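Local coordinates for protein apoptosis regulator CED-9 (Caenorhabditis elegans, PDB 1OHU) that restrains programmed cell death in the worm by sequestering the death activator CED-4 until EGL-1 binds and releases it, at residues Ile55-Lys58 / Asn63-Thr66. The protein carries 3 engineered substitutions. Numbering follows the deposited sequence.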
ATOM      1  N   ILE A  55      -6.611   8.680   1.659  1.00 35.57           N
ATOM      2  CA  ILE A  55      -8.056   8.703   1.490  1.00 35.88           C
ATOM      3  C   ILE A  55      -8.650   7.346   1.859  1.00 35.70           C
ATOM      4  O   ILE A  55      -9.643   7.271   2.582  1.00 38.85           O
ATOM      5  CB  ILE A  55      -8.449   9.018   0.033  1.00 36.26           C
ATOM      6  CG1 ILE A  55      -8.014  10.436  -0.331  1.00 37.16           C
ATOM      7  CG2 ILE A  55      -9.951   8.858  -0.151  1.00 36.55           C
ATOM      8  CD1 ILE A  55      -8.390  10.829  -1.741  1.00 40.38           C
ATOM      9  N   PHE A  56      -8.034   6.276   1.371  1.00 33.19           N
ATOM     10  CA  PHE A  56      -8.531   4.934   1.643  1.00 33.18           C
ATOM     11  C   PHE A  56      -8.507   4.618   3.134  1.00 33.20           C
ATOM     12  O   PHE A  56      -9.459   4.049   3.665  1.00 32.81           O
ATOM     13  CB  PHE A  56      -7.696   3.891   0.901  1.00 32.49           C
ATOM     14  CG  PHE A  56      -8.298   2.516   0.908  1.00 31.24           C
ATOM     15  CD1 PHE A  56      -8.858   1.986  -0.244  1.00 33.50           C
ATOM     16  CD2 PHE A  56      -8.317   1.754   2.071  1.00 32.27           C
ATOM     17  CE1 PHE A  56      -9.427   0.713  -0.237  1.00 34.93           C
ATOM     18  CE2 PHE A  56      -8.883   0.486   2.088  1.00 29.63           C
ATOM     19  CZ  PHE A  56      -9.438  -0.037   0.937  1.00 31.68           C
ATOM     20  N   GLU A  57      -7.417   4.981   3.804  1.00 31.80           N
ATOM     21  CA  GLU A  57      -7.298   4.710   5.228  1.00 33.00           C
ATOM     22  C   GLU A  57      -8.405   5.405   5.998  1.00 34.78           C
ATOM     23  O   GLU A  57      -9.032   4.803   6.868  1.00 33.96           O
ATOM     24  CB  GLU A  57      -5.952   5.183   5.782  1.00 30.75           C
ATOM     25  CG  GLU A  57      -5.778   4.822   7.258  1.00 28.65           C
ATOM     26  CD  GLU A  57      -4.461   5.312   7.847  1.00 27.35           C
ATOM     27  OE1 GLU A  57      -3.422   5.259   7.148  1.00 25.85           O
ATOM     28  OE2 GLU A  57      -4.467   5.737   9.018  1.00 23.49           O
ATOM     29  N   LYS A  58      -8.635   6.676   5.683  1.00 36.74           N
ATOM     30  CA  LYS A  58      -9.670   7.443   6.363  1.00 39.09           C
ATOM     31  C   LYS A  58     -11.039   6.810   6.195  1.00 38.86           C
ATOM     32  O   LYS A  58     -11.865   6.866   7.099  1.00 40.76           O
ATOM     33  CB  LYS A  58      -9.701   8.888   5.850  1.00 41.53           C
ATOM     34  CG  LYS A  58      -8.498   9.717   6.275  1.00 45.21           C
ATOM     35  CD  LYS A  58      -8.700  11.208   6.005  1.00 46.95           C
ATOM     36  CE  LYS A  58      -7.567  12.022   6.628  1.00 51.19           C
ATOM     37  NZ  LYS A  58      -7.842  13.492   6.660  1.00 53.45           N
ATOM     38  N   ASN A  63     -12.003  -0.793   9.989  1.00 31.73           N
ATOM     39  CA  ASN A  63     -11.707  -2.144   9.552  1.00 32.22           C
ATOM     40  C   ASN A  63     -10.201  -2.343   9.540  1.00 31.87           C
ATOM     41  O   ASN A  63      -9.708  -3.457   9.728  1.00 32.22           O
ATOM     42  CB  ASN A  63     -12.311  -2.422   8.175  1.00 31.72           C
ATOM     43  CG  ASN A  63     -13.754  -2.888   8.268  1.00 37.85           C
ATOM     44  OD1 ASN A  63     -14.331  -3.392   7.298  1.00 39.49           O
ATOM     45  ND2 ASN A  63     -14.347  -2.724   9.448  1.00 38.38           N
ATOM     46  N   PHE A  64      -9.469  -1.254   9.340  1.00 30.21           N
ATOM     47  CA  PHE A  64      -8.016  -1.319   9.338  1.00 29.26           C
ATOM     48  C   PHE A  64      -7.505  -1.671  10.725  1.00 28.45           C
ATOM     49  O   PHE A  64      -6.563  -2.444  10.861  1.00 27.84           O
ATOM     50  CB  PHE A  64      -7.421   0.011   8.875  1.00 27.28           C
ATOM     51  CG  PHE A  64      -7.071   0.039   7.413  1.00 26.09           C
ATOM     52  CD1 PHE A  64      -7.736  -0.785   6.508  1.00 26.57           C
ATOM     53  CD2 PHE A  64      -6.071   0.888   6.939  1.00 26.79           C
ATOM     54  CE1 PHE A  64      -7.408  -0.769   5.151  1.00 27.42           C
ATOM     55  CE2 PHE A  64      -5.735   0.915   5.582  1.00 24.96           C
ATOM     56  CZ  PHE A  64      -6.403   0.085   4.688  1.00 26.55           C
ATOM     57  N   GLU A  65      -8.131  -1.116  11.758  1.00 27.64           N
ATOM     58  CA  GLU A  65      -7.701  -1.405  13.121  1.00 28.51           C
ATOM     59  C   GLU A  65      -7.839  -2.899  13.397  1.00 28.34           C
ATOM     60  O   GLU A  65      -6.948  -3.521  13.989  1.00 29.84           O
ATOM     61  CB  GLU A  65      -8.531  -0.611  14.139  1.00 27.23           C
ATOM     62  CG  GLU A  65      -8.221   0.888  14.214  1.00 31.18           C
ATOM     63  CD  GLU A  65      -6.750   1.203  14.511  1.00 32.78           C
ATOM     64  OE1 GLU A  65      -6.053   0.370  15.133  1.00 32.64           O
ATOM     65  OE2 GLU A  65      -6.287   2.303  14.134  1.00 36.15           O
ATOM     66  N   THR A  66      -8.956  -3.469  12.951  1.00 26.11           N
ATOM     67  CA  THR A  66      -9.233  -4.892  13.141  1.00 25.70           C
ATOM     68  C   THR A  66      -8.233  -5.792  12.430  1.00 25.12           C
ATOM     69  O   THR A  66      -7.651  -6.690  13.037  1.00 26.02           O
ATOM     70  CB  THR A  66     -10.641  -5.256  12.635  1.00 25.46           C
ATOM     71  OG1 THR A  66     -11.620  -4.632  13.475  1.00 25.41           O
ATOM     72  CG2 THR A  66     -10.845  -6.771  12.644  1.00 19.17           C
TER
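Phe56 and Glu57 both carry CG anti to the backbone N (chi1 -169° for Phe56), and Phe64 enters from 63-66 with a chi1 of -96°, well off a staggered value, so that its ring reaches both of them. Phe64 CZ and CE1 meet Phe56 CD2 and CE2: Phe64 CZ lies 3.6 Å from Phe56 CE2 and Phe64 CE1 is equally near that atom. With centroids 5.7 Å apart and planes inclined by 32°, the rings form an oblique aromatic pair. Glu57 crosses Phe64 at about a right angle, its CG 4.0 Å from Phe64 CD2. Extended beyond CG, Glu57 carries its carboxylate on to a salt bridge with Arg24 of the predicted BH4 motif, while Glu65 pairs with Lys117, which probably eases the repulsion between the two acids. Helix 101-118 packs against Phe64 too, Phe110 edge-to-face and Phe113 with its ring also meeting that of Phe64. An alanine in place of Phe64 would probably take away the ring that Phe56 CD2 and CE2 touch and open a gap toward Phe110 and Phe113. Glu57 and Phe64 CA atoms are 7.3 Å apart, too close for a seven-residue step along a straight helix; the contact thus illustrates how aromatic packing bridges a sharp bend within helix 44-71, set against the central helix of the all-helical Bcl-2 fold.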